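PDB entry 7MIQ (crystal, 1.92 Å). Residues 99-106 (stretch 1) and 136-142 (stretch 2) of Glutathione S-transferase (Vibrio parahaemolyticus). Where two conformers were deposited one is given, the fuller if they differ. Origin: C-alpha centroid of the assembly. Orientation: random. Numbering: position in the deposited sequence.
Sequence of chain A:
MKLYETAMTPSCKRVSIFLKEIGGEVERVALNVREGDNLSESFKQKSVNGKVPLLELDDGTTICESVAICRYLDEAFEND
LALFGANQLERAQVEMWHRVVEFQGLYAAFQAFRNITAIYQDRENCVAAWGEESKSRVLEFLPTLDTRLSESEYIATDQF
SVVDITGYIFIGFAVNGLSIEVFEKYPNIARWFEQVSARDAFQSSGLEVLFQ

Stretch 1 (99-106) RVVEFQGL
Stretch 2 136-142: SRVLEFL

The first helix of this pair widens into a pi-type turn over 101-106 just where the second packs against it: L106 N bonds to V101 O at 2.8 Å, while G105 N makes a weak bond to the same V101 O at 2.9 Å. G105, at phi/psi -118/-72, departs from the alpha values around it. Glycine suits this place because a CB here would lie 2.7 Å from V101 O, a clash, and a tight 3.3 Å from F141 CE2.

Both stretches, 99-106 and 136-142, are otherwise regular helix. Their axes approach to 8.5 Å, with N-to-C directions 137° apart, so they run roughly antiparallel but well skewed. The register is set by G105 CA to V138 CA at 5.5 Å and Q104 CA to F141 CA at 6.3 Å.

F141 is the knob, covered more than any other residue here. Its CB points toward the first helix, and with chi1 t (174°) and chi2 61° the ring enters a hole formed by V100, V101, Q104 and G105. V100 and V101, both t, offer compact apolar walls: V100 CG1 lies 3.6 Å from F141 CE1, and V101 CG2 4.2 Å from F141 CZ. The bare G105 CA comes within 3.9 Å of F141 CD2. Q104 (chi1 m, chi2 t, chi3 35°) lays its aliphatic CB over one ring face, 4.2 Å from the F141 centroid, a CH-pi contact.

R137 (m, t, p, chi4 -123°) is long enough to reach F103, where R137 NH2 gives a weak hydrogen bond to F103 O at 3.2 Å (130°). F103 O lies near the guanidinium plane; F103 CE2 is 3.7 Å from R137 NH2. One water bridges the backbones, donating to R137 O at 2.7 Å and weakly to Q104 O at 3.3 Å.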

ATOM      1  N   ARG A  99      -5.160  -1.214  -2.745  1.00 16.80           N
ATOM      2  CA  ARG A  99      -4.462   0.062  -2.629  1.00 17.16           C
ATOM      3  C   ARG A  99      -5.426   1.239  -2.724  1.00 20.25           C
ATOM      4  O   ARG A  99      -5.253   2.245  -2.024  1.00 18.60           O
ATOM      5  CB  ARG A  99      -3.376   0.147  -3.701  1.00 17.92           C
ATOM      6  CG  ARG A  99      -2.228  -0.805  -3.413  1.00 16.54           C
ATOM      7  CD  ARG A  99      -1.194  -0.886  -4.520  1.00 20.53           C
ATOM      8  NE  ARG A  99      -0.013  -1.576  -4.012  1.00 26.37           N
ATOM      9  CZ  ARG A  99       1.000  -0.968  -3.409  1.00 24.11           C
ATOM     10  NH1 ARG A  99       1.062   0.350  -3.322  1.00 22.34           N
ATOM     11  NH2 ARG A  99       1.973  -1.701  -2.874  1.00 24.79           N
ATOM     12  N   VAL A 100      -6.445   1.133  -3.577  1.00 15.41           N
ATOM     13  CA  VAL A 100      -7.450   2.192  -3.672  1.00 14.78           C
ATOM     14  C   VAL A 100      -8.186   2.344  -2.346  1.00 17.60           C
ATOM     15  O   VAL A 100      -8.320   3.453  -1.812  1.00 19.25           O
ATOM     16  CB  VAL A 100      -8.421   1.906  -4.832  1.00 17.78           C
ATOM     17  CG1 VAL A 100      -9.619   2.829  -4.758  1.00 16.05           C
ATOM     18  CG2 VAL A 100      -7.709   2.065  -6.170  1.00 16.72           C
ATOM     19  N   VAL A 101      -8.660   1.227  -1.781  1.00 14.59           N
ATOM     20  CA  VAL A 101      -9.379   1.292  -0.507  1.00 15.32           C
ATOM     21  C   VAL A 101      -8.462   1.795   0.610  1.00 18.66           C
ATOM     22  O   VAL A 101      -8.882   2.581   1.468  1.00 20.63           O
ATOM     23  CB  VAL A 101      -9.995  -0.081  -0.165  1.00 19.12           C
ATOM     24  CG1 VAL A 101     -10.511  -0.100   1.267  1.00 18.31           C
ATOM     25  CG2 VAL A 101     -11.125  -0.426  -1.138  1.00 16.53           C
ATOM     26  N   GLU A 102      -7.205   1.350   0.622  0.67 19.36           N
ATOM     27  CA  GLU A 102      -6.266   1.744   1.704  0.67 21.74           C
ATOM     28  C   GLU A 102      -5.927   3.238   1.604  0.67 25.19           C
ATOM     29  O   GLU A 102      -6.188   3.939   2.569  0.67 26.90           O
ATOM     30  CB  GLU A 102      -5.009   0.883   1.701  0.67 22.63           C
ATOM     31  CG  GLU A 102      -5.208  -0.470   2.336  0.67 24.76           C
ATOM     32  CD  GLU A 102      -3.976  -1.345   2.232  0.67 25.29           C
ATOM     33  OE1 GLU A 102      -3.439  -1.484   1.116  0.67 20.57           O
ATOM     34  OE2 GLU A 102      -3.562  -1.873   3.259  0.67 22.38           O
ATOM     35  N   PHE A 103      -5.414   3.722   0.469  1.00 21.72           N
ATOM     36  CA  PHE A 103      -5.080   5.145   0.350  1.00 33.31           C
ATOM     37  C   PHE A 103      -6.318   6.030   0.445  1.00 32.02           C
ATOM     38  O   PHE A 103      -6.409   6.904   1.313  1.00 33.87           O
ATOM     39  CB  PHE A 103      -4.358   5.443  -0.963  1.00 30.03           C
ATOM     40  CG  PHE A 103      -3.712   6.800  -1.000  1.00 69.77           C
ATOM     41  CD1 PHE A 103      -2.538   7.039  -0.303  1.00 56.44           C
ATOM     42  CD2 PHE A 103      -4.280   7.836  -1.723  1.00 59.52           C
ATOM     43  CE1 PHE A 103      -1.940   8.283  -0.329  1.00 61.74           C
ATOM     44  CE2 PHE A 103      -3.686   9.085  -1.755  1.00 61.71           C
ATOM     45  CZ  PHE A 103      -2.516   9.310  -1.055  1.00 65.81           C
ATOM     46  N   GLN A 104      -7.267   5.843  -0.473  1.00 25.11           N
ATOM     47  CA  GLN A 104      -8.385   6.772  -0.578  1.00 25.63           C
ATOM     48  C   GLN A 104      -9.415   6.586   0.526  1.00 25.27           C
ATOM     49  O   GLN A 104     -10.231   7.486   0.749  1.00 26.59           O
ATOM     50  CB  GLN A 104      -9.048   6.636  -1.953  1.00 26.10           C
ATOM     51  CG  GLN A 104      -8.072   6.832  -3.111  1.00 31.20           C
ATOM     52  CD  GLN A 104      -8.709   6.622  -4.473  1.00 36.35           C
ATOM     53  OE1 GLN A 104      -9.877   6.950  -4.680  1.00 37.85           O
ATOM     54  NE2 GLN A 104      -7.940   6.071  -5.412  1.00 26.84           N
ATOM     55  N   GLY A 105      -9.393   5.457   1.229  1.00 22.25           N
ATOM     56  CA  GLY A 105     -10.373   5.219   2.269  1.00 20.16           C
ATOM     57  C   GLY A 105      -9.792   5.057   3.660  1.00 24.57           C
ATOM     58  O   GLY A 105      -9.931   5.951   4.501  1.00 23.33           O
ATOM     59  N   LEU A 106      -9.134   3.919   3.907  1.00 21.04           N
ATOM     60  CA  LEU A 106      -8.698   3.577   5.258  1.00 21.16           C
ATOM     61  C   LEU A 106      -7.727   4.611   5.814  1.00 24.35           C
ATOM     62  O   LEU A 106      -7.912   5.113   6.928  1.00 25.55           O
ATOM     63  CB  LEU A 106      -8.056   2.189   5.266  1.00 20.75           C
ATOM     64  CG  LEU A 106      -7.633   1.679   6.644  1.00 21.65           C
ATOM     65  CD1 LEU A 106      -8.829   1.632   7.591  1.00 24.95           C
ATOM     66  CD2 LEU A 106      -6.985   0.309   6.530  1.00 23.26           C
ATOM     67  N   SER A 136     -13.182  14.797   4.558  1.00 27.59           N
ATOM     68  CA  SER A 136     -13.763  15.097   3.254  1.00 26.56           C
ATOM     69  C   SER A 136     -13.300  14.109   2.193  1.00 23.15           C
ATOM     70  O   SER A 136     -14.054  13.791   1.267  1.00 26.49           O
ATOM     71  CB  SER A 136     -13.411  16.526   2.836  1.00 29.09           C
ATOM     72  OG  SER A 136     -13.857  17.459   3.805  1.00 41.20           O
ATOM     73  N   ARG A 137     -12.068  13.608   2.310  1.00 27.97           N
ATOM     74  CA  ARG A 137     -11.597  12.607   1.360  1.00 25.87           C
ATOM     75  C   ARG A 137     -12.335  11.286   1.542  1.00 21.55           C
ATOM     76  O   ARG A 137     -12.632  10.596   0.558  1.00 23.04           O
ATOM     77  CB  ARG A 137     -10.085  12.422   1.500  1.00 28.54           C
ATOM     78  CG  ARG A 137      -9.289  13.618   0.979  1.00 40.20           C
ATOM     79  CD  ARG A 137      -7.784  13.393   1.039  1.00 60.20           C
ATOM     80  NE  ARG A 137      -7.395  12.100   0.487  1.00 81.22           N
ATOM     81  CZ  ARG A 137      -6.721  11.174   1.155  1.00 80.16           C
ATOM     82  NH1 ARG A 137      -6.302  11.382   2.394  1.00 62.88           N
ATOM     83  NH2 ARG A 137      -6.453  10.012   0.563  1.00 55.46           N
ATOM     84  N   VAL A 138     -12.650  10.922   2.787  1.00 25.75           N
ATOM     85  CA  VAL A 138     -13.477   9.741   3.033  1.00 24.74           C
ATOM     86  C   VAL A 138     -14.832   9.897   2.351  1.00 26.80           C
ATOM     87  O   VAL A 138     -15.307   8.992   1.655  1.00 21.14           O
ATOM     88  CB  VAL A 138     -13.636   9.496   4.544  1.00 22.33           C
ATOM     89  CG1 VAL A 138     -14.646   8.382   4.794  1.00 18.51           C
ATOM     90  CG2 VAL A 138     -12.298   9.155   5.175  1.00 20.84           C
ATOM     91  N   LEU A 139     -15.468  11.057   2.534  1.00 24.41           N
ATOM     92  CA  LEU A 139     -16.786  11.281   1.948  1.00 26.22           C
ATOM     93  C   LEU A 139     -16.743  11.254   0.426  1.00 24.47           C
ATOM     94  O   LEU A 139     -17.706  10.810  -0.211  1.00 28.97           O
ATOM     95  CB  LEU A 139     -17.359  12.614   2.439  1.00 28.54           C
ATOM     96  CG  LEU A 139     -17.620  12.738   3.943  1.00 23.22           C
ATOM     97  CD1 LEU A 139     -17.960  14.175   4.316  1.00 28.92           C
ATOM     98  CD2 LEU A 139     -18.738  11.804   4.365  1.00 26.17           C
ATOM     99  N   GLU A 140     -15.645  11.714  -0.175  1.00 21.85           N
ATOM    100  CA  GLU A 140     -15.550  11.713  -1.631  1.00 24.58           C
ATOM    101  C   GLU A 140     -15.311  10.314  -2.186  1.00 25.33           C
ATOM    102  O   GLU A 140     -15.694  10.029  -3.326  1.00 27.33           O
ATOM    103  CB  GLU A 140     -14.440  12.661  -2.084  1.00 32.91           C
ATOM    104  CG  GLU A 140     -14.755  14.130  -1.849  1.00 45.62           C
ATOM    105  CD  GLU A 140     -13.567  15.033  -2.116  1.00 60.99           C
ATOM    106  OE1 GLU A 140     -12.462  14.505  -2.366  1.00 54.22           O
ATOM    107  OE2 GLU A 140     -13.737  16.269  -2.074  1.00 70.24           O
ATOM    108  N   PHE A 141     -14.687   9.429  -1.408  1.00 25.87           N
ATOM    109  CA  PHE A 141     -14.439   8.079  -1.901  1.00 20.57           C
ATOM    110  C   PHE A 141     -15.670   7.185  -1.785  1.00 20.38           C
ATOM    111  O   PHE A 141     -15.814   6.241  -2.569  1.00 23.58           O
ATOM    112  CB  PHE A 141     -13.256   7.452  -1.159  1.00 21.08           C
ATOM    113  CG  PHE A 141     -13.016   6.008  -1.514  1.00 20.05           C
ATOM    114  CD1 PHE A 141     -12.721   5.642  -2.818  1.00 21.69           C
ATOM    115  CD2 PHE A 141     -13.081   5.022  -0.544  1.00 23.08           C
ATOM    116  CE1 PHE A 141     -12.501   4.315  -3.151  1.00 18.97           C
ATOM    117  CE2 PHE A 141     -12.858   3.692  -0.869  1.00 21.59           C
ATOM    118  CZ  PHE A 141     -12.571   3.338  -2.174  1.00 19.63           C
ATOM    119  N   LEU A 142     -16.562   7.463  -0.835  1.00 21.03           N
ATOM    120  CA  LEU A 142     -17.711   6.585  -0.619  1.00 23.09           C
ATOM    121  C   LEU A 142     -18.588   6.386  -1.853  1.00 21.78           C
ATOM    122  O   LEU A 142     -19.017   5.241  -2.082  1.00 20.87           O
ATOM    123  CB  LEU A 142     -18.552   7.104   0.553  1.00 19.78           C
ATOM    124  CG  LEU A 142     -17.936   7.022   1.947  1.00 19.89           C
ATOM    125  CD1 LEU A 142     -18.827   7.743   2.948  1.00 20.96           C
ATOM    126  CD2 LEU A 142     -17.720   5.572   2.360  1.00 17.49           C
TER
HETATM  127  O   HOH W   1     -10.638  10.113  -1.226  1.00 36.78           O